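Local coordinates for aryl esterase (Mycobacterium smegmatis, PDB 2Q0Q), which hydrolyses aryl esters and transfers acyl groups to alcohols in water, working as an oligomeric enzyme of the SGNH hydrolase family, at residues Ser72-Pro75 with Ser76-Thr80; Phe100-Pro104 with Leu105-Leu109; Thr162-Ala165 with Arg166-Ser169; Pro178-Asp181 with Ala182-Ile186. One frame throughout, in Å; residues are numbered along the deposited sequence.

Contact 1 of 4, residues Ser72-Pro75 with Ser76-Thr80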
ATOM      1  N   SER G  72      -9.876   7.391  12.820  1.00 15.97           N
ATOM      2  CA  SER G  72      -8.658   6.596  13.054  1.00 16.92           C
ATOM      3  C   SER G  72      -8.454   6.419  14.548  1.00 17.15           C
ATOM      4  O   SER G  72      -7.869   5.425  14.984  1.00 18.14           O
ATOM      5  CB  SER G  72      -7.408   7.273  12.464  1.00 16.90           C
ATOM      6  OG  SER G  72      -7.425   7.250  11.052  1.00 20.13           O
ATOM      7  N   TYR G  73      -8.919   7.394  15.315  1.00 17.03           N
ATOM      8  CA  TYR G  73      -8.638   7.503  16.733  1.00 17.25           C
ATOM      9  C   TYR G  73      -9.800   6.985  17.585  1.00 17.28           C
ATOM     10  O   TYR G  73      -9.598   6.415  18.658  1.00 16.83           O
ATOM     11  CB  TYR G  73      -8.359   8.966  17.009  1.00 18.15           C
ATOM     12  CG  TYR G  73      -7.885   9.390  18.376  1.00 19.10           C
ATOM     13  CD1 TYR G  73      -8.780   9.712  19.375  1.00 20.35           C
ATOM     14  CD2 TYR G  73      -6.535   9.606  18.627  1.00 21.70           C
ATOM     15  CE1 TYR G  73      -8.353  10.168  20.620  1.00 20.14           C
ATOM     16  CE2 TYR G  73      -6.090  10.056  19.868  1.00 19.55           C
ATOM     17  CZ  TYR G  73      -7.006  10.348  20.860  1.00 19.52           C
ATOM     18  OH  TYR G  73      -6.587  10.825  22.090  1.00 20.67           O
ATOM     19  N   LEU G  74     -11.033   7.189  17.122  1.00 16.95           N
ATOM     20  CA  LEU G  74     -12.166   6.999  18.020  1.00 16.29           C
ATOM     21  C   LEU G  74     -12.290   5.583  18.619  1.00 16.67           C
ATOM     22  O   LEU G  74     -12.519   5.453  19.806  1.00 16.78           O
ATOM     23  CB  LEU G  74     -13.486   7.421  17.358  1.00 16.09           C
ATOM     24  CG  LEU G  74     -14.746   7.278  18.218  1.00 16.61           C
ATOM     25  CD1 LEU G  74     -14.640   8.092  19.490  1.00 17.70           C
ATOM     26  CD2 LEU G  74     -15.984   7.700  17.408  1.00 16.47           C
ATOM     27  N   PRO G  75     -12.151   4.522  17.805  1.00 17.24           N
ATOM     28  CA  PRO G  75     -12.295   3.172  18.394  1.00 16.79           C
ATOM     29  C   PRO G  75     -11.324   2.910  19.528  1.00 16.37           C
ATOM     30  O   PRO G  75     -11.690   2.304  20.539  1.00 16.79           O
ATOM     31  CB  PRO G  75     -12.015   2.251  17.208  1.00 17.11           C
ATOM     32  CG  PRO G  75     -12.375   3.108  15.991  1.00 17.03           C
ATOM     33  CD  PRO G  75     -11.874   4.453  16.360  1.00 16.25           C
ATOM     34  N   SER G  76     -10.081   3.352  19.362  1.00 16.61           N
ATOM     35  CA  SER G  76      -9.084   3.255  20.437  1.00 16.88           C
ATOM     36  C   SER G  76      -9.481   4.081  21.654  1.00 16.90           C
ATOM     37  O   SER G  76      -9.336   3.655  22.803  1.00 16.75           O
ATOM     38  CB  SER G  76      -7.722   3.713  19.943  1.00 16.62           C
ATOM     39  OG  SER G  76      -7.209   2.824  18.974  1.00 16.35           O
ATOM     40  N   CYS G  77     -10.017   5.263  21.391  1.00 17.17           N
ATOM     41  CA  CYS G  77     -10.449   6.179  22.444  1.00 17.74           C
ATOM     42  C   CYS G  77     -11.623   5.572  23.246  1.00 17.92           C
ATOM     43  O   CYS G  77     -11.611   5.582  24.476  1.00 19.02           O
ATOM     44  CB  CYS G  77     -10.813   7.525  21.812  1.00 18.87           C
ATOM     45  SG  CYS G  77     -11.232   8.876  22.904  1.00 18.42           S
ATOM     46  N   LEU G  78     -12.606   4.995  22.549  1.00 17.47           N
ATOM     47  CA  LEU G  78     -13.749   4.365  23.203  1.00 17.70           C
ATOM     48  C   LEU G  78     -13.315   3.247  24.146  1.00 17.74           C
ATOM     49  O   LEU G  78     -13.804   3.132  25.264  1.00 17.61           O
ATOM     50  CB  LEU G  78     -14.739   3.817  22.154  1.00 18.57           C
ATOM     51  CG  LEU G  78     -15.573   4.837  21.354  1.00 18.38           C
ATOM     52  CD1 LEU G  78     -16.237   4.163  20.147  1.00 18.74           C
ATOM     53  CD2 LEU G  78     -16.607   5.528  22.237  1.00 19.90           C
ATOM     54  N   ALA G  79     -12.367   2.440  23.683  1.00 17.54           N
ATOM     55  CA  ALA G  79     -11.935   1.280  24.470  1.00 18.11           C
ATOM     56  C   ALA G  79     -11.081   1.692  25.689  1.00 18.31           C
ATOM     57  O   ALA G  79     -11.030   0.979  26.687  1.00 19.69           O
ATOM     58  CB  ALA G  79     -11.174   0.305  23.592  1.00 17.71           C
ATOM     59  N   THR G  80     -10.380   2.809  25.541  1.00 17.84           N
ATOM     60  CA  THR G  80      -9.590   3.453  26.596  1.00 18.39           C
ATOM     61  C   THR G  80     -10.489   3.918  27.768  1.00 18.39           C
ATOM     62  O   THR G  80     -10.120   3.799  28.937  1.00 18.47           O
ATOM     63  CB  THR G  80      -8.838   4.682  26.002  1.00 17.37           C
ATOM     64  OG1 THR G  80      -7.832   4.249  25.085  1.00 17.63           O
ATOM     65  CG2 THR G  80      -8.234   5.582  27.073  1.00 18.39           C
TER
HETATM   66  O   HOH W   1      -8.695   3.365  16.661  1.00 19.03           O

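Contact 2 of 4, residues Phe100-Pro104 with Leu105-Leu109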
ATOM      1  N   PHE G 100     -10.352  19.575   1.018  1.00 17.64           N
ATOM      2  CA  PHE G 100     -10.956  18.244   1.131  1.00 17.57           C
ATOM      3  C   PHE G 100     -11.963  17.952   0.013  1.00 17.66           C
ATOM      4  O   PHE G 100     -12.290  16.784  -0.207  1.00 19.05           O
ATOM      5  CB  PHE G 100     -11.622  18.036   2.488  1.00 16.96           C
ATOM      6  CG  PHE G 100     -10.643  17.928   3.636  1.00 16.36           C
ATOM      7  CD1 PHE G 100     -10.750  18.773   4.720  1.00 15.16           C
ATOM      8  CD2 PHE G 100      -9.637  16.963   3.636  1.00 17.48           C
ATOM      9  CE1 PHE G 100      -9.888  18.690   5.790  1.00 17.92           C
ATOM     10  CE2 PHE G 100      -8.765  16.887   4.690  1.00 17.07           C
ATOM     11  CZ  PHE G 100      -8.887  17.779   5.769  1.00 16.85           C
ATOM     12  N   ARG G 101     -12.434  18.996  -0.679  1.00 18.30           N
ATOM     13  CA  ARG G 101     -13.402  18.834  -1.760  1.00 18.36           C
ATOM     14  C   ARG G 101     -14.584  17.941  -1.368  1.00 17.86           C
ATOM     15  O   ARG G 101     -15.027  17.085  -2.143  1.00 18.85           O
ATOM     16  CB  ARG G 101     -12.709  18.336  -3.030  1.00 18.81           C
ATOM     17  CG  ARG G 101     -11.733  19.368  -3.609  1.00 19.45           C
ATOM     18  CD  ARG G 101     -10.631  18.712  -4.362  1.00 21.82           C
ATOM     19  NE  ARG G 101      -9.853  19.638  -5.194  1.00 24.76           N
ATOM     20  CZ  ARG G 101      -8.697  20.223  -4.845  1.00 27.85           C
ATOM     21  NH1 ARG G 101      -8.141  20.031  -3.635  1.00 28.28           N
ATOM     22  NH2 ARG G 101      -8.088  21.015  -5.730  1.00 26.69           N
ATOM     23  N   ARG G 102     -15.082  18.138  -0.154  1.00 17.24           N
ATOM     24  CA  ARG G 102     -16.219  17.356   0.344  1.00 17.21           C
ATOM     25  C   ARG G 102     -17.550  18.094   0.275  1.00 17.68           C
ATOM     26  O   ARG G 102     -17.617  19.301   0.485  1.00 17.67           O
ATOM     27  CB  ARG G 102     -15.990  16.902   1.785  1.00 18.06           C
ATOM     28  CG  ARG G 102     -15.125  15.665   1.899  1.00 17.46           C
ATOM     29  CD  ARG G 102     -15.150  15.062   3.302  1.00 17.11           C
ATOM     30  NE  ARG G 102     -14.704  13.665   3.243  1.00 18.95           N
ATOM     31  CZ  ARG G 102     -14.781  12.780   4.236  1.00 17.19           C
ATOM     32  NH1 ARG G 102     -15.250  13.110   5.431  1.00 17.41           N
ATOM     33  NH2 ARG G 102     -14.361  11.539   4.016  1.00 18.67           N
ATOM     34  N   THR G 103     -18.592  17.337  -0.035  1.00 17.30           N
ATOM     35  CA  THR G 103     -19.977  17.802   0.024  1.00 16.59           C
ATOM     36  C   THR G 103     -20.516  17.521   1.430  1.00 17.05           C
ATOM     37  O   THR G 103     -19.924  16.751   2.178  1.00 16.12           O
ATOM     38  CB  THR G 103     -20.849  17.034  -0.990  1.00 16.81           C
ATOM     39  OG1 THR G 103     -20.927  15.653  -0.610  1.00 17.55           O
ATOM     40  CG2 THR G 103     -20.260  17.144  -2.413  1.00 17.64           C
ATOM     41  N   PRO G 104     -21.649  18.159   1.803  1.00 16.19           N
ATOM     42  CA  PRO G 104     -22.289  17.814   3.084  1.00 16.15           C
ATOM     43  C   PRO G 104     -22.602  16.321   3.220  1.00 15.95           C
ATOM     44  O   PRO G 104     -22.480  15.770   4.310  1.00 15.06           O
ATOM     45  CB  PRO G 104     -23.580  18.645   3.074  1.00 16.42           C
ATOM     46  CG  PRO G 104     -23.241  19.803   2.209  1.00 17.14           C
ATOM     47  CD  PRO G 104     -22.341  19.272   1.133  1.00 16.70           C
ATOM     48  N   LEU G 105     -22.972  15.677   2.115  1.00 15.09           N
ATOM     49  CA  LEU G 105     -23.201  14.228   2.117  1.00 15.39           C
ATOM     50  C   LEU G 105     -21.923  13.458   2.483  1.00 14.94           C
ATOM     51  O   LEU G 105     -21.959  12.530   3.308  1.00 15.36           O
ATOM     52  CB  LEU G 105     -23.676  13.722   0.765  1.00 14.77           C
ATOM     53  CG  LEU G 105     -23.681  12.192   0.646  1.00 16.20           C
ATOM     54  CD1 LEU G 105     -24.613  11.559   1.681  1.00 16.31           C
ATOM     55  CD2 LEU G 105     -24.055  11.777  -0.767  1.00 16.04           C
ATOM     56  N   ASP G 106     -20.799  13.840   1.883  1.00 15.23           N
ATOM     57  CA  ASP G 106     -19.514  13.174   2.210  1.00 15.27           C
ATOM     58  C   ASP G 106     -19.208  13.282   3.702  1.00 15.68           C
ATOM     59  O   ASP G 106     -18.744  12.327   4.340  1.00 15.38           O
ATOM     60  CB  ASP G 106     -18.335  13.794   1.471  1.00 16.11           C
ATOM     61  CG  ASP G 106     -18.401  13.613  -0.024  1.00 18.05           C
ATOM     62  OD1 ASP G 106     -18.947  12.590  -0.498  1.00 21.10           O
ATOM     63  OD2 ASP G 106     -17.868  14.518  -0.720  1.00 21.19           O
ATOM     64  N   ILE G 107     -19.494  14.457   4.256  1.00 15.99           N
ATOM     65  CA  ILE G 107     -19.235  14.716   5.670  1.00 15.89           C
ATOM     66  C   ILE G 107     -20.193  13.892   6.528  1.00 15.68           C
ATOM     67  O   ILE G 107     -19.808  13.335   7.517  1.00 15.48           O
ATOM     68  CB  ILE G 107     -19.374  16.243   5.967  1.00 15.17           C
ATOM     69  CG1 ILE G 107     -18.389  17.004   5.081  1.00 16.19           C
ATOM     70  CG2 ILE G 107     -19.146  16.546   7.444  1.00 15.47           C
ATOM     71  CD1 ILE G 107     -18.444  18.477   5.242  1.00 16.16           C
ATOM     72  N   ALA G 108     -21.465  13.849   6.148  1.00 16.02           N
ATOM     73  CA  ALA G 108     -22.421  13.034   6.886  1.00 15.66           C
ATOM     74  C   ALA G 108     -22.000  11.554   6.907  1.00 15.80           C
ATOM     75  O   ALA G 108     -22.141  10.863   7.913  1.00 15.04           O
ATOM     76  CB  ALA G 108     -23.839  13.201   6.299  1.00 15.70           C
ATOM     77  N   LEU G 109     -21.478  11.085   5.783  1.00 15.30           N
ATOM     78  CA  LEU G 109     -20.993   9.715   5.705  1.00 15.62           C
ATOM     79  C   LEU G 109     -19.804   9.473   6.654  1.00 15.80           C
ATOM     80  O   LEU G 109     -19.739   8.427   7.305  1.00 15.71           O
ATOM     81  CB  LEU G 109     -20.660   9.353   4.260  1.00 15.90           C
ATOM     82  CG  LEU G 109     -21.886   9.130   3.367  1.00 17.03           C
ATOM     83  CD1 LEU G 109     -21.508   9.306   1.907  1.00 18.35           C
ATOM     84  CD2 LEU G 109     -22.500   7.759   3.596  1.00 18.15           C
TER
HETATM   85  O   HOH W   2     -21.011  13.329  -2.456  1.00 48.49           O

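Contact 3 of 4, residues Thr162-Ala165 with Arg166-Ser169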
ATOM      1  N   THR G 162     -23.747  25.275   6.726  1.00 17.54           N
ATOM      2  CA  THR G 162     -25.190  25.585   6.852  1.00 18.16           C
ATOM      3  C   THR G 162     -26.069  24.356   6.557  1.00 18.23           C
ATOM      4  O   THR G 162     -27.236  24.333   6.910  1.00 17.88           O
ATOM      5  CB  THR G 162     -25.644  26.716   5.911  1.00 18.29           C
ATOM      6  OG1 THR G 162     -25.656  26.250   4.553  1.00 21.17           O
ATOM      7  CG2 THR G 162     -24.768  27.965   6.051  1.00 18.84           C
ATOM      8  N   GLU G 163     -25.516  23.355   5.871  1.00 18.22           N
ATOM      9  CA  GLU G 163     -26.244  22.123   5.505  1.00 18.62           C
ATOM     10  C   GLU G 163     -26.077  20.957   6.481  1.00 18.61           C
ATOM     11  O   GLU G 163     -26.756  19.938   6.336  1.00 18.78           O
ATOM     12  CB  GLU G 163     -25.818  21.652   4.116  1.00 19.24           C
ATOM     13  CG  GLU G 163     -26.026  22.706   3.022  1.00 21.07           C
ATOM     14  CD  GLU G 163     -27.447  23.225   2.993  1.00 26.05           C
ATOM     15  OE1 GLU G 163     -27.640  24.469   3.027  1.00 30.37           O
ATOM     16  OE2 GLU G 163     -28.373  22.384   2.935  1.00 26.89           O
ATOM     17  N   LEU G 164     -25.189  21.095   7.459  1.00 17.59           N
ATOM     18  CA  LEU G 164     -24.844  19.945   8.309  1.00 18.04           C
ATOM     19  C   LEU G 164     -25.965  19.577   9.268  1.00 17.66           C
ATOM     20  O   LEU G 164     -26.192  18.409   9.548  1.00 18.19           O
ATOM     21  CB  LEU G 164     -23.548  20.196   9.063  1.00 18.25           C
ATOM     22  CG  LEU G 164     -22.319  20.279   8.154  1.00 18.11           C
ATOM     23  CD1 LEU G 164     -21.079  20.640   8.941  1.00 17.85           C
ATOM     24  CD2 LEU G 164     -22.122  18.986   7.408  1.00 19.31           C
ATOM     25  N   ALA G 165     -26.705  20.568   9.778  1.00 18.14           N
ATOM     26  CA  ALA G 165     -27.831  20.227  10.624  1.00 17.59           C
ATOM     27  C   ALA G 165     -28.826  19.363   9.836  1.00 17.41           C
ATOM     28  O   ALA G 165     -29.355  18.376  10.365  1.00 17.05           O
ATOM     29  CB  ALA G 165     -28.514  21.476  11.155  1.00 17.66           C
ATOM     30  N   ARG G 166     -29.065  19.718   8.571  1.00 17.84           N
ATOM     31  CA  ARG G 166     -29.998  18.959   7.755  1.00 17.82           C
ATOM     32  C   ARG G 166     -29.529  17.523   7.507  1.00 17.74           C
ATOM     33  O   ARG G 166     -30.283  16.571   7.726  1.00 16.87           O
ATOM     34  CB  ARG G 166     -30.226  19.658   6.408  1.00 18.56           C
ATOM     35  CG  ARG G 166     -31.255  18.944   5.549  1.00 19.27           C
ATOM     36  CD  ARG G 166     -31.642  19.746   4.334  1.00 20.62           C
ATOM     37  NE  ARG G 166     -30.504  19.964   3.438  1.00 23.85           N
ATOM     38  CZ  ARG G 166     -30.072  19.088   2.530  1.00 26.42           C
ATOM     39  NH1 ARG G 166     -30.660  17.901   2.384  1.00 27.69           N
ATOM     40  NH2 ARG G 166     -29.026  19.395   1.758  1.00 27.80           N
ATOM     41  N   VAL G 167     -28.307  17.390   7.015  1.00 17.19           N
ATOM     42  CA  VAL G 167     -27.801  16.074   6.646  1.00 16.67           C
ATOM     43  C   VAL G 167     -27.539  15.209   7.891  1.00 16.68           C
ATOM     44  O   VAL G 167     -27.781  14.011   7.838  1.00 16.45           O
ATOM     45  CB  VAL G 167     -26.539  16.109   5.685  1.00 16.93           C
ATOM     46  CG1 VAL G 167     -26.874  16.854   4.395  1.00 16.52           C
ATOM     47  CG2 VAL G 167     -25.321  16.710   6.355  1.00 16.93           C
ATOM     48  N   TYR G 168     -27.062  15.802   8.992  1.00 16.45           N
ATOM     49  CA  TYR G 168     -26.842  15.039  10.222  1.00 15.99           C
ATOM     50  C   TYR G 168     -28.169  14.639  10.869  1.00 15.84           C
ATOM     51  O   TYR G 168     -28.271  13.541  11.447  1.00 15.18           O
ATOM     52  CB  TYR G 168     -26.007  15.801  11.274  1.00 16.09           C
ATOM     53  CG  TYR G 168     -24.498  15.903  11.042  1.00 14.90           C
ATOM     54  CD1 TYR G 168     -23.900  15.542   9.836  1.00 17.48           C
ATOM     55  CD2 TYR G 168     -23.680  16.434  12.037  1.00 16.84           C
ATOM     56  CE1 TYR G 168     -22.516  15.673   9.645  1.00 15.17           C
ATOM     57  CE2 TYR G 168     -22.309  16.562  11.857  1.00 15.80           C
ATOM     58  CZ  TYR G 168     -21.738  16.187  10.661  1.00 16.14           C
ATOM     59  OH  TYR G 168     -20.381  16.319  10.498  1.00 16.78           O
ATOM     60  N   SER G 169     -29.183  15.511  10.789  1.00 16.14           N
ATOM     61  CA  SER G 169     -30.509  15.135  11.272  1.00 16.75           C
ATOM     62  C   SER G 169     -31.091  13.941  10.506  1.00 16.06           C
ATOM     63  O   SER G 169     -31.673  13.019  11.108  1.00 15.15           O
ATOM     64  CB  SER G 169     -31.475  16.302  11.197  1.00 17.74           C
ATOM     65  OG  SER G 169     -32.716  15.957  11.795  1.00 23.41           O
TER
HETATM   66  O   HOH W   3     -29.026  22.515   7.645  1.00 22.12           O
HETATM   67  O   HOH W   4     -30.280  22.734   4.942  1.00 29.76           O

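Contact 4 of 4, residues Pro178-Asp181 with Ala182-Ile186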
ATOM      1  N   PRO G 178     -29.864   9.695  18.735  1.00 17.39           N
ATOM      2  CA  PRO G 178     -30.142  11.094  19.102  1.00 17.48           C
ATOM      3  C   PRO G 178     -29.304  12.115  18.318  1.00 17.73           C
ATOM      4  O   PRO G 178     -28.112  11.911  18.100  1.00 17.48           O
ATOM      5  CB  PRO G 178     -29.765  11.154  20.599  1.00 18.59           C
ATOM      6  CG  PRO G 178     -29.675   9.791  21.053  1.00 18.37           C
ATOM      7  CD  PRO G 178     -29.349   8.926  19.880  1.00 17.05           C
ATOM      8  N   PHE G 179     -29.957  13.216  17.941  1.00 17.54           N
ATOM      9  CA  PHE G 179     -29.323  14.340  17.261  1.00 17.62           C
ATOM     10  C   PHE G 179     -29.557  15.646  18.030  1.00 16.97           C
ATOM     11  O   PHE G 179     -30.629  15.848  18.619  1.00 18.96           O
ATOM     12  CB  PHE G 179     -29.890  14.476  15.842  1.00 17.53           C
ATOM     13  CG  PHE G 179     -29.546  15.775  15.178  1.00 18.10           C
ATOM     14  CD1 PHE G 179     -28.278  15.966  14.621  1.00 17.12           C
ATOM     15  CD2 PHE G 179     -30.476  16.809  15.124  1.00 18.15           C
ATOM     16  CE1 PHE G 179     -27.952  17.166  14.017  1.00 18.41           C
ATOM     17  CE2 PHE G 179     -30.145  18.023  14.505  1.00 17.15           C
ATOM     18  CZ  PHE G 179     -28.881  18.192  13.961  1.00 18.16           C
ATOM     19  N   PHE G 180     -28.568  16.538  17.985  1.00 17.08           N
ATOM     20  CA  PHE G 180     -28.731  17.914  18.480  1.00 17.36           C
ATOM     21  C   PHE G 180     -27.961  18.891  17.584  1.00 17.20           C
ATOM     22  O   PHE G 180     -26.820  18.649  17.236  1.00 16.95           O
ATOM     23  CB  PHE G 180     -28.252  18.026  19.926  1.00 17.96           C
ATOM     24  CG  PHE G 180     -28.325  19.425  20.496  1.00 17.78           C
ATOM     25  CD1 PHE G 180     -29.540  19.962  20.903  1.00 19.44           C
ATOM     26  CD2 PHE G 180     -27.168  20.199  20.633  1.00 18.78           C
ATOM     27  CE1 PHE G 180     -29.609  21.277  21.409  1.00 19.70           C
ATOM     28  CE2 PHE G 180     -27.226  21.488  21.150  1.00 19.77           C
ATOM     29  CZ  PHE G 180     -28.442  22.024  21.545  1.00 19.75           C
ATOM     30  N   ASP G 181     -28.587  20.010  17.249  1.00 16.80           N
ATOM     31  CA  ASP G 181     -27.953  21.027  16.445  1.00 17.00           C
ATOM     32  C   ASP G 181     -27.434  22.137  17.338  1.00 16.81           C
ATOM     33  O   ASP G 181     -28.213  22.942  17.874  1.00 17.10           O
ATOM     34  CB  ASP G 181     -28.957  21.597  15.426  1.00 16.23           C
ATOM     35  CG  ASP G 181     -28.361  22.703  14.535  1.00 17.62           C
ATOM     36  OD1 ASP G 181     -27.119  22.830  14.451  1.00 17.54           O
ATOM     37  OD2 ASP G 181     -29.172  23.459  13.934  1.00 16.34           O
ATOM     38  N   ALA G 182     -26.118  22.243  17.412  1.00 17.11           N
ATOM     39  CA  ALA G 182     -25.485  23.309  18.172  1.00 17.96           C
ATOM     40  C   ALA G 182     -25.892  24.672  17.617  1.00 17.49           C
ATOM     41  O   ALA G 182     -25.997  25.641  18.364  1.00 18.72           O
ATOM     42  CB  ALA G 182     -23.992  23.151  18.159  1.00 17.70           C
ATOM     43  N   GLY G 183     -26.159  24.735  16.311  1.00 17.00           N
ATOM     44  CA  GLY G 183     -26.599  25.964  15.675  1.00 17.18           C
ATOM     45  C   GLY G 183     -27.991  26.393  16.103  1.00 17.15           C
ATOM     46  O   GLY G 183     -28.351  27.536  15.840  1.00 17.12           O
ATOM     47  N   SER G 184     -28.787  25.496  16.717  1.00 15.91           N
ATOM     48  CA  SER G 184     -30.113  25.884  17.272  1.00 17.09           C
ATOM     49  C   SER G 184     -30.016  26.797  18.516  1.00 17.10           C
ATOM     50  O   SER G 184     -31.004  27.469  18.884  1.00 16.63           O
ATOM     51  CB  SER G 184     -30.966  24.635  17.579  1.00 16.28           C
ATOM     52  OG  SER G 184     -30.481  23.892  18.693  1.00 19.85           O
ATOM     53  N   VAL G 185     -28.843  26.849  19.136  1.00 18.15           N
ATOM     54  CA  VAL G 185     -28.610  27.629  20.359  1.00 18.49           C
ATOM     55  C   VAL G 185     -27.486  28.682  20.240  1.00 19.11           C
ATOM     56  O   VAL G 185     -27.489  29.643  20.998  1.00 20.42           O
ATOM     57  CB  VAL G 185     -28.398  26.690  21.598  1.00 18.36           C
ATOM     58  CG1 VAL G 185     -29.664  25.829  21.795  1.00 17.70           C
ATOM     59  CG2 VAL G 185     -27.151  25.819  21.449  1.00 17.98           C
ATOM     60  N   ILE G 186     -26.570  28.551  19.282  1.00 19.43           N
ATOM     61  CA  ILE G 186     -25.500  29.536  19.114  1.00 19.75           C
ATOM     62  C   ILE G 186     -25.181  29.785  17.656  1.00 19.72           C
ATOM     63  O   ILE G 186     -25.459  28.935  16.802  1.00 20.82           O
ATOM     64  CB  ILE G 186     -24.179  29.068  19.796  1.00 19.91           C
ATOM     65  CG1 ILE G 186     -23.668  27.747  19.188  1.00 19.72           C
ATOM     66  CG2 ILE G 186     -24.375  28.933  21.296  1.00 20.04           C
ATOM     67  CD1 ILE G 186     -22.222  27.390  19.551  1.00 21.85           C
TER

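Contact 1 of 4, residues Ser72-Pro75 with Ser76-Thr80
Three i to i+4 backbone bonds carry helix 70-81 through this turn: Cys-77 N to Tyr-73 O, Leu-78 N to Leu-74 O (2.8 Å) and Ala-79 N to Pro-75 O. The helix is kinked at Pro-75, whose ring nitrogen has no hydrogen for the turn before. At the kink Ser-72 O and Ser-76 N stand 5.3 Å apart, and a water bridges the step, donating to Ser-72 O and to Ser-76 OG, each at 2.8 Å. Tyr-73 and Cys-77 meet one turn apart. With the tyrosine ring carbon CG anti to its main-chain nitrogen (chi1 -173°), the ring reaches along the helix and its CE1 lies 3.8 Å from Cys-77 CB. Cys-77 SG stands 5.1 Å from the centroid of the Tyr-73 ring, an oblique sulfur-aromatic contact. On another side of the helix, Leu-74 and Leu-78 form an i, i+4 apolar pair, the CD1 methyl of Leu-74 lying 3.9 Å from Leu-78 CG. These leucines face the parallel sheet of the SGNH hydrolase fold, packing on Phe-8 and Leu-6 of strand 3-9, and touch helix 104-119. The Tyr-73 side belongs to a subunit interface: its ring stacks on Tyr-73 of the second subunit, while within its own chain the hydroxyl is hydrogen-bonded to Glu-51 and the ring makes a cation-pi contact with Arg-56. Ser-76 OG is hydrogen-bonded to Arg-67 O of that second subunit. Thr-80 N and Thr-80 OG1 reach Ser-76 O from opposite faces of its carbonyl plane, the hydroxyl donating at 2.8 Å.

Contact 2 of 4, residues Phe100-Pro104 with Leu105-Leu109
A chi1 of 66° sets Thr-103 OG1 between its own main-chain nitrogen and carbonyl carbon, where it accepts from Asp-106 N at 3.1 Å; Asp-106, with CG beside its nitrogen (chi1 -65°), sends OD2 back to Thr-103 N at 3.0 Å. The second bond is nearly straight, at 172°, although the N-H meets the carboxylate from above its plane. This reciprocal pair is a capping box with Thr-103 as N-cap, and it starts helix 104-119, the helix that follows strand 86-90 through a long loop. Pro-104 opens the first turn, its O accepting from Ala-108 N at 2.8 Å. A water joins the two capping side chains, donating to Asp-106 OD1 and lying 3.0 Å from Thr-103 OG1. The extended Arg-102 chain passes obliquely across Asp-106, with Arg-102 CG 3.7 Å from Asp-106 CB. Its guanidinium group goes on to a salt bridge with Asp-95 and a bond to Asn-59, and Asp-106 O lies over one of its faces. The carboxylate of Asp-106 has a further charged partner outside its own chain: OD2 forms a salt bridge with Arg-101 of the third subunit, tying the cap to the oligomer interface.

Contact 3 of 4, residues Thr162-Ala165 with Arg166-Ser169
This is a salt-bridged turn near the N-terminal end of helix 164-175, where Glu-163 and Arg-166 run alongside each other, pointing the same way, and Leu-164 reaches Val-167 and Tyr-168 one turn on. Arg-166 grips the glutamate side-on, and both NE and NH2 go to the same oxygen, Glu-163 OE2, with Arg-166 NE at 3.3 Å. That oxygen lies in the guanidinium plane, but the carboxylate itself is turned 48° from it. Bends in both chains, at chi2 of Glu-163 (-54°) and chi3 of Arg-166 (63°), curl the charged ends together. A water also donates to Glu-163 OE2 at 2.8 Å, and over one guanidinium face lies Val-167 CG1. A second water bridges the backbone, accepting from Arg-166 N and donating to Thr-162 O at 2.7 Å. Regular i to i+4 bonds run along the turn, among them Tyr-168 N to Leu-164 O at 2.8 Å. The helix packs on the parallel sheet of the SGNH hydrolase fold and against helix 104-119, with Leu-164 and Tyr-168 on that side. Leu-164 CD2 comes within 4.0 Å of Tyr-168 CE1 and a little farther from Val-167 CG2; the leucine and tyrosine lie side by side. Beyond them, Tyr-168 packs on Ile-107 and Met-111 of helix 104-119 and on Val-136 of strand 133-138, its hydroxyl bonded to Leu-91 O. Arg-166 and Val-167 lie against Leu-152 of the third subunit.

Contact 4 of 4, residues Pro178-Asp181 with Ala182-Ile186
Phe-180 presents the edge of its ring to Val-185, with CZ 4.0 Å from Val-185 CG1 and the two side chains crossing at about a right angle. Ser-184 OG approaches the same ring obliquely, 3.9 Å from Phe-180 CE1. That hydroxyl is committed to the backbone: a chi1 of 71° places OG between its own backbone nitrogen and carbonyl carbon, and it donates to Asp-181 O over a short 2.6 Å in the carbonyl plane. Ser-184 N also binds Asp-181 O, at 2.9 Å but from well above that plane, so one carbonyl takes both donors of the serine. From the other end of Asp-181, OD1 accepts from Gly-183 N at 2.8 Å, an Asx turn, its bond bent to 139° and met from above the carboxylate. Together these bonds fold the chain tightly as strand 179-181 ends. OD1 is also hydrogen-bonded to Ser-138 OG, which fixes the carboxylate to the adjoining strand. The strand lies at the edge of the parallel sheet within the chain, bonded through its backbone to strand 133-138; Phe-180 packs on Leu-208 and Gln-211 of helix 198-215, while Phe-179 turns to helix 164-175.

Contacts 2, 3 and 4 form a chain of neighbours across one side of the fold. Contacts 2 and 3 lie 11 Å apart between centres and touch where Ala-108 CB meets Val-167 CG2 at 3.8 Å, and both also reach the third subunit. Contact 4 lies 10 Å from contact 3, meeting it where Ala-165 CB is 3.5 Å from Asp-181 OD2, so helix 164-175 is flanked by helix 104-119 and by strand 179-181. Contact 1 stands apart, about 24 Å from contact 4 between centres and across the chain's centre, at the interface with the second subunit. None includes the probable Ser-His-Asp catalytic triad, although contact 4 lies at the start of the loop that carries the probable acid and histidine.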